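Local coordinates for polycomb protein Sfmbt (Drosophila melanogaster, PDB 5J8Y) that pairs through its SAM domain with the SAM domain of Scm, a link that probably helps PhoRC bring PRC1 to Polycomb response elements, at residues D46-L51 / L60-L65. Residues are numbered along the deposited sequence; the frame is centred on the assembly and turned at random.
Sequences DDIMPL and LKISDL
In Ile-48, CG1 stands anti to the carbonyl carbon (chi1 -73°) and CD1 continues in an extended chain (chi2 165°), which carries the terminal methyl straight out from helix 45-51 onto helix 56-71. There it rests on the backbone and the base of a side chain: CD1 lies 4.0 Å from CA of Ser-63 and 4.2 Å from CB of the same residue. The branch methyl CG2 of Ile-62, anti to its own backbone N, comes up beside this point, 4.2 Å from CD1 of Ile-48, while the CG1 arm of Ile-62 leads away from helix 45-51. A single methyl thus touches two consecutive residues of the long helix, with no hydrogen bond across the pair, and the CA atoms of Ile-48 and Ser-63 stay 7.4 Å apart. Ile-48 also packs on Ala-59 and Ile-66 of the long helix, and Ile-62 on Leu-18 of helix 11-20. Ser-63 uses its hydroxyl differently, in a hydrogen bond with NZ of Lys-45, a second tie between the two helices at the border of the apolar patch. Away from this point, Asp-46 and Lys-61 form salt bridges with Lys-52 and Asp-38, respectively, of the Scm chain. The contact seats the short helix 45-51 on the long C-terminal helix, part of the hydrophobic core of the five-helix SAM domain fold.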
ATOM      1  N   ASP C  46      -5.186   7.454  -6.881  1.00 31.50           N
ATOM      2  CA  ASP C  46      -6.154   8.461  -6.450  1.00 33.12           C
ATOM      3  C   ASP C  46      -7.569   7.883  -6.429  1.00 33.78           C
ATOM      4  O   ASP C  46      -8.387   8.253  -5.585  1.00 32.58           O
ATOM      5  CB  ASP C  46      -6.103   9.688  -7.368  1.00 33.35           C
ATOM      6  CG  ASP C  46      -4.868  10.548  -7.140  1.00 38.10           C
ATOM      7  OD1 ASP C  46      -4.402  10.650  -5.986  1.00 35.45           O
ATOM      8  OD2 ASP C  46      -4.363  11.134  -8.122  1.00 41.47           O
ATOM      9  N   ASP C  47      -7.843   6.974  -7.361  1.00 31.96           N
ATOM     10  CA  ASP C  47      -9.137   6.300  -7.439  1.00 32.32           C
ATOM     11  C   ASP C  47      -9.238   5.189  -6.400  1.00 31.91           C
ATOM     12  O   ASP C  47     -10.286   4.980  -5.791  1.00 33.60           O
ATOM     13  CB  ASP C  47      -9.352   5.710  -8.837  1.00 33.44           C
ATOM     14  CG  ASP C  47      -9.203   6.741  -9.938  1.00 33.21           C
ATOM     15  OD1 ASP C  47      -9.653   7.891  -9.749  1.00 34.28           O
ATOM     16  OD2 ASP C  47      -8.638   6.398 -10.998  1.00 34.41           O
ATOM     17  N   ILE C  48      -8.134   4.475  -6.215  1.00 32.22           N
ATOM     18  CA  ILE C  48      -8.089   3.321  -5.327  1.00 31.35           C
ATOM     19  C   ILE C  48      -8.200   3.726  -3.856  1.00 30.91           C
ATOM     20  O   ILE C  48      -8.679   2.945  -3.034  1.00 31.56           O
ATOM     21  CB  ILE C  48      -6.787   2.513  -5.568  1.00 29.97           C
ATOM     22  CG1 ILE C  48      -6.895   1.755  -6.893  1.00 29.53           C
ATOM     23  CG2 ILE C  48      -6.508   1.527  -4.435  1.00 29.21           C
ATOM     24  CD1 ILE C  48      -5.580   1.223  -7.420  1.00 28.76           C
ATOM     25  N   MET C  49      -7.795   4.952  -3.560  1.00 31.42           N
ATOM     26  CA  MET C  49      -7.733   5.427  -2.181  1.00 30.95           C
ATOM     27  C   MET C  49      -9.125   5.416  -1.516  1.00 31.45           C
ATOM     28  O   MET C  49      -9.305   4.762  -0.525  1.00 30.74           O
ATOM     29  CB  MET C  49      -7.091   6.790  -2.096  1.00 31.18           C
ATOM     30  CG  MET C  49      -5.580   6.774  -2.087  1.00 30.60           C
ATOM     31  SD  MET C  49      -4.820   5.750  -0.818  1.00 29.02           S
ATOM     32  CE  MET C  49      -5.412   6.535   0.667  1.00 29.30           C
ATOM     33  N   PRO C  50     -10.115   6.083  -2.098  1.00 32.66           N
ATOM     34  CA  PRO C  50     -11.455   6.051  -1.496  1.00 32.42           C
ATOM     35  C   PRO C  50     -12.135   4.684  -1.591  1.00 31.98           C
ATOM     36  O   PRO C  50     -13.002   4.393  -0.768  1.00 33.94           O
ATOM     37  CB  PRO C  50     -12.229   7.100  -2.302  1.00 33.07           C
ATOM     38  CG  PRO C  50     -11.494   7.224  -3.587  1.00 33.51           C
ATOM     39  CD  PRO C  50     -10.053   6.999  -3.249  1.00 32.20           C
ATOM     40  N   LEU C  51     -11.763   3.834  -2.530  1.00 32.03           N
ATOM     41  CA  LEU C  51     -12.332   2.508  -2.641  1.00 33.14           C
ATOM     42  C   LEU C  51     -11.867   1.635  -1.525  1.00 34.39           C
ATOM     43  O   LEU C  51     -12.388   0.589  -1.360  1.00 36.00           O
ATOM     44  CB  LEU C  51     -11.972   1.799  -3.942  1.00 34.27           C
ATOM     45  CG  LEU C  51     -12.870   1.916  -5.162  1.00 37.83           C
ATOM     46  CD1 LEU C  51     -12.437   1.000  -6.270  1.00 37.51           C
ATOM     47  CD2 LEU C  51     -14.336   1.672  -4.851  1.00 39.18           C
ATOM     48  N   LEU C  60      -1.888   0.724  -1.765  1.00 24.27           N
ATOM     49  CA  LEU C  60      -0.649   0.425  -2.415  1.00 24.40           C
ATOM     50  C   LEU C  60      -0.557  -1.039  -2.823  1.00 23.22           C
ATOM     51  O   LEU C  60      -0.056  -1.369  -3.840  1.00 21.76           O
ATOM     52  CB  LEU C  60       0.505   0.828  -1.574  1.00 21.99           C
ATOM     53  CG  LEU C  60       0.964   2.266  -1.739  1.00 27.44           C
ATOM     54  CD1 LEU C  60       1.872   2.632  -0.615  1.00 22.47           C
ATOM     55  CD2 LEU C  60       1.571   2.632  -3.085  1.00 28.63           C
ATOM     56  N   LYS C  61      -1.070  -1.891  -1.983  1.00 22.99           N
ATOM     57  CA  LYS C  61      -1.060  -3.300  -2.223  1.00 23.41           C
ATOM     58  C   LYS C  61      -1.903  -3.654  -3.434  1.00 22.90           C
ATOM     59  O   LYS C  61      -1.503  -4.427  -4.242  1.00 22.64           O
ATOM     60  CB  LYS C  61      -1.494  -4.065  -1.004  1.00 22.95           C
ATOM     61  CG  LYS C  61      -0.387  -4.415  -0.026  1.00 22.86           C
ATOM     62  CD  LYS C  61      -0.997  -4.891   1.277  1.00 23.83           C
ATOM     63  CE  LYS C  61      -0.026  -5.255   2.345  1.00 24.84           C
ATOM     64  NZ  LYS C  61      -0.720  -5.515   3.589  1.00 23.92           N
ATOM     65  N   ILE C  62      -3.064  -3.042  -3.542  1.00 22.94           N
ATOM     66  CA  ILE C  62      -3.964  -3.239  -4.673  1.00 24.06           C
ATOM     67  C   ILE C  62      -3.369  -2.641  -5.946  1.00 21.89           C
ATOM     68  O   ILE C  62      -3.445  -3.250  -7.012  1.00 22.37           O
ATOM     69  CB  ILE C  62      -5.356  -2.616  -4.400  1.00 24.91           C
ATOM     70  CG1 ILE C  62      -6.108  -3.427  -3.337  1.00 25.49           C
ATOM     71  CG2 ILE C  62      -6.192  -2.534  -5.675  1.00 26.11           C
ATOM     72  CD1 ILE C  62      -6.431  -4.857  -3.733  1.00 29.08           C
ATOM     73  N   SER C  63      -2.785  -1.450  -5.840  1.00 23.16           N
ATOM     74  CA  SER C  63      -2.133  -0.829  -6.990  1.00 22.56           C
ATOM     75  C   SER C  63      -1.036  -1.745  -7.524  1.00 22.07           C
ATOM     76  O   SER C  63      -0.912  -1.941  -8.733  1.00 22.30           O
ATOM     77  CB  SER C  63      -1.547   0.533  -6.619  1.00 27.16           C
ATOM     78  OG  SER C  63      -0.912   1.132  -7.738  1.00 26.04           O
ATOM     79  N   ASP C  64      -0.255  -2.313  -6.609  1.00 23.64           N
ATOM     80  CA  ASP C  64       0.838  -3.209  -6.972  1.00 24.28           C
ATOM     81  C   ASP C  64       0.317  -4.464  -7.661  1.00 21.59           C
ATOM     82  O   ASP C  64       0.874  -4.918  -8.660  1.00 21.03           O
ATOM     83  CB  ASP C  64       1.641  -3.601  -5.733  1.00 22.65           C
ATOM     84  CG  ASP C  64       2.843  -4.459  -6.067  1.00 21.83           C
ATOM     85  OD1 ASP C  64       3.634  -4.057  -6.948  1.00 24.55           O
ATOM     86  OD2 ASP C  64       2.994  -5.537  -5.455  1.00 22.10           O
ATOM     87  N   LEU C  65      -0.752  -5.023  -7.109  1.00 21.54           N
ATOM     88  CA  LEU C  65      -1.358  -6.231  -7.650  1.00 21.68           C
ATOM     89  C   LEU C  65      -1.854  -6.011  -9.080  1.00 17.75           C
ATOM     90  O   LEU C  65      -1.640  -6.854  -9.953  1.00 25.43           O
ATOM     91  CB  LEU C  65      -2.505  -6.685  -6.746  1.00 22.05           C
ATOM     92  CG  LEU C  65      -3.338  -7.876  -7.215  1.00 23.16           C
ATOM     93  CD1 LEU C  65      -2.476  -9.119  -7.385  1.00 23.52           C
ATOM     94  CD2 LEU C  65      -4.468  -8.129  -6.230  1.00 23.30           C
TER